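Local coordinates for 3-oxoacyl-[acyl-carrier-protein] synthase 2 (Rickettsia rickettsii, PDB 4JGA) that probably catalyses the condensation of malonyl-ACP with an acyl-ACP to lengthen the chain in fatty acid synthesis, as a KAS II enzyme of the thiolase superfamily, at residues Lys134-Glu137 and Asp138-Lys142; Thr328-Thr331 and Leu332-Ile336. All coordinates share one frame; numbering follows the deposited sequence.

Contact 1 (Lys134-Glu137 and Asp138-Lys142)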
# COMPACT_ATOMS: atom_id res chain seq x y z
N LYS A 134 -12.49 -1.48 -11.42
CA LYS A 134 -13.17 -1.83 -12.65
C LYS A 134 -12.66 -3.19 -13.20
O LYS A 134 -13.43 -4.01 -13.66
CB LYS A 134 -13.01 -0.71 -13.70
CG LYS A 134 -13.53 -1.10 -15.07
CD LYS A 134 -13.74 0.13 -15.96
CE LYS A 134 -14.07 -0.22 -17.41
NZ LYS A 134 -15.39 -0.90 -17.51
N MET A 135 -11.36 -3.41 -13.13
CA MET A 135 -10.75 -4.64 -13.63
C MET A 135 -11.29 -5.85 -12.87
O MET A 135 -11.73 -6.82 -13.50
CB MET A 135 -9.22 -4.56 -13.52
CG MET A 135 -8.46 -5.75 -14.11
SD MET A 135 -8.91 -6.17 -15.80
CE MET A 135 -8.54 -4.61 -16.65
N ILE A 136 -11.36 -5.74 -11.54
CA ILE A 136 -11.86 -6.84 -10.72
C ILE A 136 -13.36 -7.02 -10.93
O ILE A 136 -13.82 -8.13 -11.08
CB ILE A 136 -11.52 -6.67 -9.23
CG1 ILE A 136 -10.00 -6.66 -9.04
CG2 ILE A 136 -12.12 -7.78 -8.38
CD1 ILE A 136 -9.53 -6.32 -7.63
N GLU A 137 -14.10 -5.92 -10.94
CA GLU A 137 -15.55 -5.94 -11.12
C GLU A 137 -15.90 -6.57 -12.45
O GLU A 137 -16.65 -7.53 -12.50
CB GLU A 137 -16.11 -4.51 -11.01
CG GLU A 137 -17.58 -4.35 -11.38
CD GLU A 137 -18.08 -2.94 -11.11
OE1 GLU A 137 -17.25 -2.02 -11.13
OE2 GLU A 137 -19.30 -2.78 -10.84
N ASP A 138 -15.33 -6.04 -13.53
CA ASP A 138 -15.60 -6.55 -14.88
C ASP A 138 -15.18 -8.01 -15.02
O ASP A 138 -15.89 -8.80 -15.60
CB ASP A 138 -14.89 -5.72 -15.96
CG ASP A 138 -15.45 -4.32 -16.09
OD1 ASP A 138 -16.49 -4.02 -15.50
OD2 ASP A 138 -14.83 -3.51 -16.79
N THR A 139 -14.02 -8.35 -14.48
CA THR A 139 -13.46 -9.66 -14.72
C THR A 139 -14.29 -10.69 -13.95
O THR A 139 -14.53 -11.80 -14.45
CB THR A 139 -11.96 -9.76 -14.33
OG1 THR A 139 -11.18 -8.84 -15.09
CG2 THR A 139 -11.43 -11.17 -14.61
N SER A 140 -14.72 -10.32 -12.73
CA SER A 140 -15.54 -11.18 -11.90
C SER A 140 -16.89 -11.46 -12.54
O SER A 140 -17.34 -12.60 -12.54
CB SER A 140 -15.77 -10.52 -10.55
OG SER A 140 -14.55 -10.36 -9.84
N ILE A 141 -17.51 -10.44 -13.10
CA ILE A 141 -18.80 -10.59 -13.71
C ILE A 141 -18.70 -11.45 -14.96
O ILE A 141 -19.47 -12.38 -15.18
CB ILE A 141 -19.41 -9.22 -14.05
CG1 ILE A 141 -19.81 -8.51 -12.75
CG2 ILE A 141 -20.64 -9.37 -14.92
CD1 ILE A 141 -20.16 -7.03 -12.93
N LYS A 142 -17.69 -11.16 -15.77
CA LYS A 142 -17.47 -11.89 -16.99
C LYS A 142 -17.15 -13.38 -16.72
O LYS A 142 -17.68 -14.25 -17.40
CB LYS A 142 -16.38 -11.20 -17.78
CG LYS A 142 -16.06 -11.87 -19.08
CD LYS A 142 -15.14 -10.98 -19.89
CE LYS A 142 -14.57 -11.83 -21.00
NZ LYS A 142 -14.01 -11.02 -22.10
O HOH W 1 -16.85 -1.75 -13.85

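Contact 2 (Thr328-Thr331 and Leu332-Ile336)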
# COMPACT_ATOMS: atom_id res chain seq x y z
N THR A 328 -13.83 17.96 1.70
CA THR A 328 -14.55 17.10 0.75
C THR A 328 -15.99 17.46 0.45
O THR A 328 -16.57 16.90 -0.47
CB THR A 328 -14.53 15.61 1.21
OG1 THR A 328 -15.34 15.46 2.37
CG2 THR A 328 -13.14 15.18 1.51
N SER A 329 -16.56 18.43 1.17
CA SER A 329 -18.00 18.81 1.04
C SER A 329 -18.95 17.88 1.82
O SER A 329 -20.10 17.69 1.43
CB SER A 329 -18.45 18.93 -0.43
OG SER A 329 -19.63 19.71 -0.52
N THR A 330 -18.44 17.27 2.89
CA THR A 330 -19.28 16.53 3.85
C THR A 330 -19.72 17.45 4.98
O THR A 330 -19.03 18.43 5.31
CB THR A 330 -18.50 15.38 4.50
OG1 THR A 330 -17.25 15.88 4.99
CG2 THR A 330 -18.23 14.27 3.51
N THR A 331 -20.84 17.10 5.61
CA THR A 331 -21.37 17.87 6.72
C THR A 331 -20.39 17.84 7.91
O THR A 331 -19.90 18.89 8.33
CB THR A 331 -22.75 17.37 7.14
OG1 THR A 331 -23.62 17.39 5.99
CG2 THR A 331 -23.34 18.27 8.24
N LEU A 332 -20.09 16.65 8.40
CA LEU A 332 -19.24 16.48 9.59
C LEU A 332 -17.78 16.75 9.30
O LEU A 332 -17.15 17.55 9.99
CB LEU A 332 -19.41 15.08 10.23
CG LEU A 332 -20.84 14.74 10.73
CD1 LEU A 332 -20.94 13.27 11.15
CD2 LEU A 332 -21.25 15.68 11.86
N GLY A 333 -17.26 16.12 8.27
CA GLY A 333 -15.84 16.26 7.90
C GLY A 333 -15.39 17.70 7.69
O GLY A 333 -14.33 18.10 8.21
N ASP A 334 -16.14 18.47 6.92
CA ASP A 334 -15.72 19.85 6.63
C ASP A 334 -15.66 20.63 7.94
O ASP A 334 -14.76 21.40 8.16
CB ASP A 334 -16.68 20.57 5.69
CG ASP A 334 -16.58 20.11 4.24
OD1 ASP A 334 -15.90 19.11 3.90
OD2 ASP A 334 -17.25 20.78 3.41
N GLY A 335 -16.64 20.43 8.81
CA GLY A 335 -16.72 21.16 10.07
C GLY A 335 -15.61 20.77 11.03
O GLY A 335 -15.06 21.60 11.71
N ILE A 336 -15.30 19.48 11.06
CA ILE A 336 -14.22 18.98 11.90
C ILE A 336 -12.87 19.55 11.47
O ILE A 336 -12.08 20.00 12.33
CB ILE A 336 -14.22 17.45 11.90
CG1 ILE A 336 -15.43 16.95 12.71
CG2 ILE A 336 -12.94 16.91 12.51
CD1 ILE A 336 -15.80 15.51 12.38
O HOH W 2 -14.09 17.40 4.41

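Contact 1 (Lys134-Glu137 and Asp138-Lys142)
Lys134 and Asp138 form a salt bridge one helical turn apart. Lys134 NZ lies 2.8 Å from Asp138 OD2, which accepts through its syn lone pair. The lysine chain runs extended as far as CE, then bends at its last torsion (chi4 66°), which turns the ammonium group back to the carboxylate. Lys134 CG also sits 3.2 Å from Asp138 OD2, so both the aliphatic CG and the ammonium group approach the same oxygen. The other oxygen, Asp138 OD1, accepts from a water at 2.8 Å. That water also donates weakly to Glu137 OE1 and links the two acids.

The backbone bonds are those of an alpha-helix. Both segments belong to helix 133-146, and each amide from Asp138 to Ile141 donates to the carbonyl four residues earlier. Helix 155-159 packs beside Met135 and Thr139. Ile136 also meets Ile136 of the second subunit, which places the helix at the dimer interface.

Two hydroxyls fold back onto the helix. Thr139 OG1 donates to Met135 O at 2.6 Å, and Ser140 OG to Ile136 O at 2.7 Å. In each case the hydroxyl and the amide of one residue reach the carbonyl from opposite faces of its plane. Ser140 chi1 of -64° sets OG beside its own N, where it can share that acceptor.

The remaining side-chain contacts are looser. Met135 SD makes a van der Waals approach to Thr139 OG1 at 3.6 Å. Glu137 and Ile141 run side by side, with a nonpolar contact of 4.0 Å between Glu137 CG and Ile141 CD1. The Glu137 carboxylate is held by Thr217 OG1 and Val219 N.

Contact 2 (Thr328-Thr331 and Leu332-Ile336)
Asp334 N donates a weak hydrogen bond to Thr330 O over 3.3 Å, where the backbone passes from extended at Thr330 to helical at Thr331. Thr330 is the N-cap of helix 331-345, and the first turn of the helix is thus only weakly closed.

Asp334 makes the main side-chain contact. It reaches back from the first turn to the backbone of the loop before the helix. Its CG lies beside its own N, anti to the carbonyl carbon (chi1 -74°), which brings the carboxylate against the backbone N-H groups of Ser329 and Thr330. Asp334 OD1 accepts from Ser329 N at 2.9 Å through its syn lone pair. The N-H...O angle is 136°, so the bond is well bent. Thr330 N adds a longer, weak bond to the same oxygen. A water also donates to Asp334 OD1 and accepts from Thr328 N, which ties Thr328 to the helix.

The other oxygen, Asp334 OD2, takes a hydrogen bond from Trp245 N, and Ser329 OG bonds to Arg243 N, so helix and loop are both joined to residues 243-245. Arg249 binds Thr330 O through NE and Thr331 O through NH2, and NE also forms a long, weak ion pair with Asp334 OD2. The Asp334 carboxylate is buried, and the surrounding N-H groups would probably favour its charged form.

Gly333 lets the cap threonine come close. Thr330 chi1 of 49° puts the hydroxyl between its own N and carbonyl carbon, and Thr330 OG1 stands 3.3 Å from Gly333 CA.

In the fold
Contact 1 comes first along the chain, within the N-terminal beta-ketoacyl synthase domain. Contact 2 follows in the C-terminal domain. Their centres lie 33 Å apart, and their nearest atoms about 21 Å apart, so they do not touch. Helix 133-146 follows strand 122-127, and helix 331-345 follows strand 322-324. Each domain thus gives a strand-then-helix unit near opposite ends of one ten-stranded mixed sheet, consistent with the thiolase fold. Contact 1 lies where the second subunit packs against the chain. No other protein chain of the assembly touches contact 2. Its Thr328 side chain is about 9 Å from the bound potassium ion, whose site includes Asn324 and Ala325.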